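Local coordinates for alkaline phosphatase (Thermus thermophilus, PDB 7KWD), which probably hydrolyses phosphate monoesters as a homodimeric alkaline phosphatase that depends on zinc and magnesium, at residues 73-78 against 437-442; 357-362 against 388-393. All blocks are in the same frame, centred on the assembly; numbering follows the deposited sequence.

Contact 1 of 2, residues 73-78 against 437-442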
ATOM      1  N   ARG A  73       8.067  15.694   2.737  1.00 23.14           N
ATOM      2  CA  ARG A  73       9.425  16.217   2.923  1.00 22.74           C
ATOM      3  C   ARG A  73      10.260  15.285   3.790  1.00 30.33           C
ATOM      4  O   ARG A  73      11.454  15.094   3.523  1.00 20.25           O
ATOM      5  CB  ARG A  73       9.378  17.607   3.546  1.00 24.66           C
ATOM      6  CG  ARG A  73       8.483  18.573   2.777  1.00 36.81           C
ATOM      7  CD  ARG A  73       8.427  20.002   3.420  1.00 38.46           C
ATOM      8  NE  ARG A  73       7.212  20.763   3.068  1.00 34.99           N
ATOM      9  CZ  ARG A  73       7.132  22.096   3.123  1.00 43.20           C
ATOM     10  NH1 ARG A  73       8.180  22.812   3.513  1.00 47.72           N
ATOM     11  NH2 ARG A  73       6.021  22.720   2.764  1.00 43.86           N
ATOM     12  N   LEU A  74       9.654  14.712   4.852  1.00 21.74           N
ATOM     13  CA  LEU A  74      10.401  13.806   5.714  1.00 20.06           C
ATOM     14  C   LEU A  74      10.738  12.508   4.973  1.00 20.60           C
ATOM     15  O   LEU A  74      11.875  12.030   5.012  1.00 22.10           O
ATOM     16  CB  LEU A  74       9.640  13.501   7.010  1.00 19.12           C
ATOM     17  CG  LEU A  74       9.279  14.662   7.912  1.00 22.64           C
ATOM     18  CD1 LEU A  74       8.776  14.258   9.260  1.00 25.38           C
ATOM     19  CD2 LEU A  74      10.458  15.587   8.062  1.00 27.44           C
ATOM     20  N   LEU A  75       9.762  11.906   4.308  1.00 18.82           N
ATOM     21  CA  LEU A  75      10.069  10.657   3.616  1.00 16.53           C
ATOM     22  C   LEU A  75      11.073  10.851   2.481  1.00 20.40           C
ATOM     23  O   LEU A  75      11.737   9.891   2.089  1.00 21.49           O
ATOM     24  CB  LEU A  75       8.794  10.043   3.050  1.00 19.49           C
ATOM     25  CG  LEU A  75       7.734   9.627   4.078  1.00 21.84           C
ATOM     26  CD1 LEU A  75       6.471   9.273   3.319  1.00 18.89           C
ATOM     27  CD2 LEU A  75       8.188   8.439   4.910  1.00 22.20           C
ATOM     28  N   ALA A  76      11.191  12.080   1.968  1.00 18.51           N
ATOM     29  CA  ALA A  76      12.099  12.449   0.894  1.00 25.03           C
ATOM     30  C   ALA A  76      13.488  12.785   1.396  1.00 27.90           C
ATOM     31  O   ALA A  76      14.350  13.111   0.583  1.00 25.58           O
ATOM     32  CB  ALA A  76      11.526  13.651   0.124  1.00 26.01           C
ATOM     33  N   ARG A  77      13.734  12.685   2.696  1.00 26.59           N
ATOM     34  CA  ARG A  77      15.024  13.096   3.225  1.00 26.90           C
ATOM     35  C   ARG A  77      15.540  12.232   4.370  1.00 27.78           C
ATOM     36  O   ARG A  77      16.742  11.985   4.474  1.00 26.24           O
ATOM     37  CB  ARG A  77      14.910  14.542   3.691  1.00 27.50           C
ATOM     38  CG  ARG A  77      16.212  15.128   4.144  1.00 37.00           C
ATOM     39  CD  ARG A  77      16.121  16.643   4.303  1.00 46.65           C
ATOM     40  NE  ARG A  77      17.342  17.168   4.911  1.00 58.07           N
ATOM     41  CZ  ARG A  77      17.496  18.411   5.351  1.00 50.13           C
ATOM     42  NH1 ARG A  77      16.495  19.286   5.265  1.00 43.22           N
ATOM     43  NH2 ARG A  77      18.655  18.768   5.878  1.00 52.48           N
ATOM     44  N   TYR A  78      14.683  11.757   5.222  1.00 19.49           N
ATOM     45  CA  TYR A  78      15.162  11.110   6.432  1.00 21.14           C
ATOM     46  C   TYR A  78      14.996   9.612   6.342  1.00 17.85           C
ATOM     47  O   TYR A  78      14.247   9.107   5.500  1.00 19.80           O
ATOM     48  CB  TYR A  78      14.399  11.677   7.633  1.00 25.99           C
ATOM     49  CG  TYR A  78      14.882  13.057   7.962  1.00 27.14           C
ATOM     50  CD1 TYR A  78      14.223  14.172   7.507  1.00 28.41           C
ATOM     51  CD2 TYR A  78      16.032  13.233   8.693  1.00 27.91           C
ATOM     52  CE1 TYR A  78      14.688  15.441   7.798  1.00 30.82           C
ATOM     53  CE2 TYR A  78      16.506  14.479   8.973  1.00 34.43           C
ATOM     54  CZ  TYR A  78      15.838  15.585   8.541  1.00 36.94           C
ATOM     55  OH  TYR A  78      16.335  16.837   8.851  1.00 46.46           O
ATOM     56  N   PRO A 437       2.633  -4.124   4.655  1.00 22.95           N
ATOM     57  CA  PRO A 437       3.640  -3.403   5.452  1.00 22.34           C
ATOM     58  C   PRO A 437       3.441  -1.896   5.326  1.00 24.66           C
ATOM     59  O   PRO A 437       2.922  -1.401   4.323  1.00 25.85           O
ATOM     60  CB  PRO A 437       4.972  -3.860   4.854  1.00 20.73           C
ATOM     61  CG  PRO A 437       4.637  -4.407   3.507  1.00 27.32           C
ATOM     62  CD  PRO A 437       3.232  -4.919   3.577  1.00 21.52           C
ATOM     63  N   VAL A 438       3.819  -1.162   6.374  1.00 19.22           N
ATOM     64  CA  VAL A 438       3.504   0.259   6.461  1.00 21.91           C
ATOM     65  C   VAL A 438       4.724   1.053   6.932  1.00 18.83           C
ATOM     66  O   VAL A 438       5.786   0.509   7.233  1.00 16.82           O
ATOM     67  CB  VAL A 438       2.300   0.517   7.392  1.00 25.44           C
ATOM     68  CG1 VAL A 438       1.045  -0.043   6.737  1.00 25.49           C
ATOM     69  CG2 VAL A 438       2.562  -0.124   8.746  1.00 23.26           C
ATOM     70  N   MET A 439       4.524   2.366   6.977  1.00 18.77           N
ATOM     71  CA  MET A 439       5.595   3.339   7.155  1.00 21.93           C
ATOM     72  C   MET A 439       6.280   3.253   8.510  1.00 23.05           C
ATOM     73  O   MET A 439       5.640   3.168   9.552  1.00 21.21           O
ATOM     74  CB  MET A 439       5.006   4.732   6.998  1.00 22.11           C
ATOM     75  CG  MET A 439       5.929   5.872   7.343  1.00 29.70           C
ATOM     76  SD  MET A 439       5.071   7.446   7.166  1.00 25.83           S
ATOM     77  CE  MET A 439       4.098   7.523   8.600  1.00 23.79           C
ATOM     78  N   LEU A 440       7.617   3.356   8.483  1.00 17.83           N
ATOM     79  CA  LEU A 440       8.432   3.615   9.668  1.00 19.01           C
ATOM     80  C   LEU A 440       9.473   4.662   9.301  1.00 18.99           C
ATOM     81  O   LEU A 440      10.223   4.472   8.335  1.00 22.00           O
ATOM     82  CB  LEU A 440       9.134   2.356  10.160  1.00 19.25           C
ATOM     83  CG  LEU A 440      10.267   2.491  11.182  1.00 20.05           C
ATOM     84  CD1 LEU A 440       9.821   3.061  12.547  1.00 25.27           C
ATOM     85  CD2 LEU A 440      10.843   1.123  11.398  1.00 24.07           C
ATOM     86  N   LEU A 441       9.536   5.730  10.087  1.00 20.53           N
ATOM     87  CA  LEU A 441      10.369   6.886   9.761  1.00 20.70           C
ATOM     88  C   LEU A 441      11.058   7.416  11.006  1.00 21.40           C
ATOM     89  O   LEU A 441      10.426   7.557  12.053  1.00 19.81           O
ATOM     90  CB  LEU A 441       9.521   8.000   9.136  1.00 19.08           C
ATOM     91  CG  LEU A 441       9.995   9.457   9.089  1.00 22.91           C
ATOM     92  CD1 LEU A 441      11.044   9.617   8.032  1.00 23.72           C
ATOM     93  CD2 LEU A 441       8.808  10.344   8.752  1.00 30.00           C
ATOM     94  N   LEU A 442      12.331   7.772  10.860  1.00 19.65           N
ATOM     95  CA  LEU A 442      13.154   8.274  11.953  1.00 24.11           C
ATOM     96  C   LEU A 442      13.577   9.709  11.691  1.00 24.87           C
ATOM     97  O   LEU A 442      14.111  10.029  10.622  1.00 22.81           O
ATOM     98  CB  LEU A 442      14.408   7.433  12.142  1.00 26.60           C
ATOM     99  CG  LEU A 442      14.165   5.937  12.356  1.00 22.00           C
ATOM    100  CD1 LEU A 442      15.516   5.190  12.425  1.00 24.37           C
ATOM    101  CD2 LEU A 442      13.390   5.737  13.606  1.00 25.42           C
TER
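Leu74 and Leu75, in the last turn of helix 70-75, and Tyr78 just beyond it rest on strand 438-443, which pairs antiparallel with both 80-84 and 310-325 in the alkaline phosphatase fold. Leu441 has its CG anti to the backbone N (chi1 161°), and its two methyls part toward different neighbours. Leu441 CD2 lies 3.7 Å from Leu74 CB and also meets Leu74 CD1, the two side chains crossing at about a right angle, whereas Leu441 CD1 touches Tyr78 CB at 4.0 Å. Tyr78 CB also approaches Leu442 O, at 3.4 Å. Leu75 reaches Met439, two residues before Leu441, its CD2 4.0 Å from Met439 SD. An alanine in place of Leu441 would probably leave Leu74 CD1 and Tyr78 CB without their methyl partners and open a gap under the helix end. The chain turns on Leu74 O, which accepts from both Arg77 N and Tyr78 N, and then enters strand 80-84. Asn80 ND2 secures this turn by bonding Leu75 O and Tyr78 O. Met439 packs on Trp51 and Phe49, its side chain about 10 Å from that of the metal ligand Asp47, while Ala76 and Arg77 pack on Gly26 and Gln25 of the second subunit.

Contact 2 of 2, residues 357-362 against 388-393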
ATOM      1  N   GLY A 357     -29.891  10.866  12.647  1.00 46.32           N
ATOM      2  CA  GLY A 357     -30.667  10.186  13.646  1.00 46.92           C
ATOM      3  C   GLY A 357     -31.134   8.828  13.163  1.00 44.90           C
ATOM      4  O   GLY A 357     -30.803   8.365  12.072  1.00 44.98           O
ATOM      5  N   GLN A 358     -31.967   8.205  14.000  1.00 49.21           N
ATOM      6  CA  GLN A 358     -32.260   6.781  13.892  1.00 46.37           C
ATOM      7  C   GLN A 358     -33.350   6.436  12.884  1.00 50.69           C
ATOM      8  O   GLN A 358     -33.492   5.260  12.522  1.00 49.93           O
ATOM      9  CB  GLN A 358     -32.640   6.247  15.275  1.00 55.54           C
ATOM     10  CG  GLN A 358     -31.551   5.409  15.933  1.00 65.93           C
ATOM     11  CD  GLN A 358     -32.067   4.611  17.117  1.00 78.86           C
ATOM     12  OE1 GLN A 358     -33.116   3.958  17.038  1.00 76.59           O
ATOM     13  NE2 GLN A 358     -31.334   4.659  18.225  1.00 83.84           N
ATOM     14  N   ALA A 359     -34.108   7.407  12.395  1.00 49.54           N
ATOM     15  CA  ALA A 359     -35.160   7.138  11.414  1.00 49.05           C
ATOM     16  C   ALA A 359     -35.196   8.280  10.411  1.00 54.35           C
ATOM     17  O   ALA A 359     -36.174   9.022  10.316  1.00 54.36           O
ATOM     18  CB  ALA A 359     -36.511   6.956  12.103  1.00 55.69           C
ATOM     19  N   PRO A 360     -34.113   8.461   9.666  1.00 58.54           N
ATOM     20  CA  PRO A 360     -34.105   9.486   8.624  1.00 50.20           C
ATOM     21  C   PRO A 360     -34.945   9.061   7.439  1.00 45.11           C
ATOM     22  O   PRO A 360     -35.145   7.874   7.160  1.00 39.35           O
ATOM     23  CB  PRO A 360     -32.625   9.579   8.235  1.00 48.15           C
ATOM     24  CG  PRO A 360     -32.154   8.162   8.410  1.00 46.43           C
ATOM     25  CD  PRO A 360     -32.862   7.673   9.669  1.00 47.87           C
ATOM     26  N   GLU A 361     -35.405  10.071   6.714  1.00 49.37           N
ATOM     27  CA  GLU A 361     -36.092   9.903   5.446  1.00 55.00           C
ATOM     28  C   GLU A 361     -35.096  10.070   4.308  1.00 49.17           C
ATOM     29  O   GLU A 361     -34.143  10.840   4.408  1.00 49.62           O
ATOM     30  CB  GLU A 361     -37.220  10.930   5.318  1.00 57.79           C
ATOM     31  CG  GLU A 361     -38.347  10.509   4.394  1.00 70.04           C
ATOM     32  CD  GLU A 361     -39.412   9.675   5.103  1.00 82.91           C
ATOM     33  OE1 GLU A 361     -39.100   9.084   6.163  1.00 74.52           O
ATOM     34  OE2 GLU A 361     -40.555   9.609   4.596  1.00 96.57           O
ATOM     35  N   ALA A 362     -35.335   9.349   3.221  1.00 50.20           N
ATOM     36  CA  ALA A 362     -34.515   9.466   2.024  1.00 50.61           C
ATOM     37  C   ALA A 362     -34.220  10.909   1.655  1.00 48.76           C
ATOM     38  O   ALA A 362     -33.106  11.258   1.257  1.00 50.40           O
ATOM     39  CB  ALA A 362     -35.208   8.786   0.844  1.00 50.06           C
ATOM     40  N   ALA A 388     -29.951   0.752   5.292  1.00 45.48           N
ATOM     41  CA  ALA A 388     -28.821   0.335   6.103  1.00 39.02           C
ATOM     42  C   ALA A 388     -28.951   0.884   7.514  1.00 33.65           C
ATOM     43  O   ALA A 388     -28.718   0.162   8.488  1.00 40.26           O
ATOM     44  CB  ALA A 388     -27.520   0.781   5.432  1.00 39.72           C
ATOM     45  N   ILE A 389     -29.356   2.148   7.646  1.00 37.47           N
ATOM     46  CA  ILE A 389     -29.506   2.750   8.967  1.00 40.66           C
ATOM     47  C   ILE A 389     -30.685   2.142   9.715  1.00 45.66           C
ATOM     48  O   ILE A 389     -30.606   1.885  10.921  1.00 43.32           O
ATOM     49  CB  ILE A 389     -29.699   4.275   8.846  1.00 45.14           C
ATOM     50  CG1 ILE A 389     -28.416   4.971   8.369  1.00 47.79           C
ATOM     51  CG2 ILE A 389     -30.113   4.860  10.183  1.00 40.15           C
ATOM     52  CD1 ILE A 389     -28.635   6.370   7.718  1.00 43.89           C
ATOM     53  N   ARG A 390     -31.814   1.963   9.037  1.00 48.47           N
ATOM     54  CA  ARG A 390     -33.057   1.636   9.726  1.00 48.56           C
ATOM     55  C   ARG A 390     -33.305   0.141   9.829  1.00 49.86           C
ATOM     56  O   ARG A 390     -33.822  -0.314  10.853  1.00 60.56           O
ATOM     57  CB  ARG A 390     -34.223   2.323   9.023  1.00 47.07           C
ATOM     58  CG  ARG A 390     -34.280   3.827   9.322  1.00 49.58           C
ATOM     59  CD  ARG A 390     -35.387   4.538   8.549  1.00 56.63           C
ATOM     60  NE  ARG A 390     -36.493   4.853   9.440  1.00 63.36           N
ATOM     61  CZ  ARG A 390     -37.685   4.263   9.397  1.00 78.24           C
ATOM     62  NH1 ARG A 390     -37.953   3.333   8.487  1.00 70.88           N
ATOM     63  NH2 ARG A 390     -38.614   4.614  10.267  1.00 68.80           N
ATOM     64  N   GLU A 391     -32.908  -0.637   8.824  1.00 43.19           N
ATOM     65  CA  GLU A 391     -33.179  -2.064   8.812  1.00 50.41           C
ATOM     66  C   GLU A 391     -31.935  -2.937   8.833  1.00 44.07           C
ATOM     67  O   GLU A 391     -32.049  -4.156   8.638  1.00 47.39           O
ATOM     68  CB  GLU A 391     -33.977  -2.448   7.568  1.00 46.71           C
ATOM     69  CG  GLU A 391     -35.238  -1.677   7.357  1.00 54.37           C
ATOM     70  CD  GLU A 391     -35.844  -2.033   6.024  1.00 56.13           C
ATOM     71  OE1 GLU A 391     -35.967  -3.251   5.734  1.00 52.35           O
ATOM     72  OE2 GLU A 391     -36.151  -1.091   5.259  1.00 48.77           O
ATOM     73  N   LYS A 392     -30.755  -2.359   9.002  1.00 48.34           N
ATOM     74  CA  LYS A 392     -29.510  -3.128   8.938  1.00 40.92           C
ATOM     75  C   LYS A 392     -29.450  -3.987   7.678  1.00 39.23           C
ATOM     76  O   LYS A 392     -28.987  -5.134   7.684  1.00 38.55           O
ATOM     77  CB  LYS A 392     -29.343  -3.960  10.203  1.00 44.47           C
ATOM     78  CG  LYS A 392     -29.521  -3.081  11.450  1.00 48.38           C
ATOM     79  CD  LYS A 392     -28.709  -3.569  12.644  1.00 54.54           C
ATOM     80  CE  LYS A 392     -29.162  -2.879  13.941  1.00 68.34           C
ATOM     81  NZ  LYS A 392     -30.352  -1.977  13.759  1.00 89.56           N
ATOM     82  N   VAL A 393     -29.884  -3.407   6.572  1.00 36.00           N
ATOM     83  CA  VAL A 393     -29.723  -4.015   5.262  1.00 38.23           C
ATOM     84  C   VAL A 393     -28.623  -3.257   4.536  1.00 44.66           C
ATOM     85  O   VAL A 393     -28.758  -2.051   4.266  1.00 38.67           O
ATOM     86  CB  VAL A 393     -31.027  -4.001   4.466  1.00 43.00           C
ATOM     87  CG1 VAL A 393     -30.746  -4.504   3.094  1.00 40.77           C
ATOM     88  CG2 VAL A 393     -32.077  -4.854   5.179  1.00 45.96           C
TER
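Arg390 and Ile389 splay from the end of helix 379-391 and both meet Pro360, Arg390 continuing along Ala359 and Ile389 turning to the proline ring. The arginine runs past Pro360 in the opposite direction to the proline side chain, and on the way its methylenes meet backbone carbonyls: Arg390 CG lies 3.6 Å from Gln358 O, and Arg390 CD is as far, 3.6 Å, from Pro360 O. The chain is extended as far as CD and then bends (chi3 105°), which brings NE in against Ala359. There the guanidinium is met at its edge, near its plane, by Ala359 CA, 3.3 Å from Arg390 NE, while Ala359 CB lies 3.6 Å from Arg390 NH2. NE is thus buried against carbon and finds no hydrogen-bond partner in the model. Glu361 OE1, 6.0 Å from Arg390 NE, is too distant for a salt bridge.

Ile389 points toward the loop and crosses Pro360 obliquely, its branch methyl CG2 and terminal methyl CD1 meeting separate ring atoms. Ile389 CG2 is 4.0 Å from Pro360 CD, and Ile389 CD1 is 4.0 Å from Pro360 CG. No hydrogen bond crosses the contact; it rests on van der Waals approaches, some of them of methylenes to carbonyl oxygens.

The loop links helix 349-356, which Gly357 ends with a positive phi, to helix 362-373, where Glu361 takes the N-cap position and its backbone N hydrogen-bonds to Gln364 OE1. Ala362 touches Glu383, earlier in helix 379-391, and Ile389 packs also on Pro405, so the end of helix 379-391 sits between this interhelical loop and the segment leading into helix 406-412.

The two contacts lie on opposite sides of the chain's centre, with their own centres 42 Å apart and their nearest atoms separated by about 29 Å. They share no helix or strand. In sequence the order is 73-78, 357-362, 388-393 and 437-442, so contact 2, which spans only 25 intervening residues, falls wholly within the long interval bridged by contact 1. Contact 1 is buried and brings an early helix onto a late strand, near the subunit interface and one flank of the metal site, tying distant parts of the chain together. Contact 2, at the surface away from the metal sites, is local: it joins the loop between helices 349-356 and 362-373 to the end of helix 379-391.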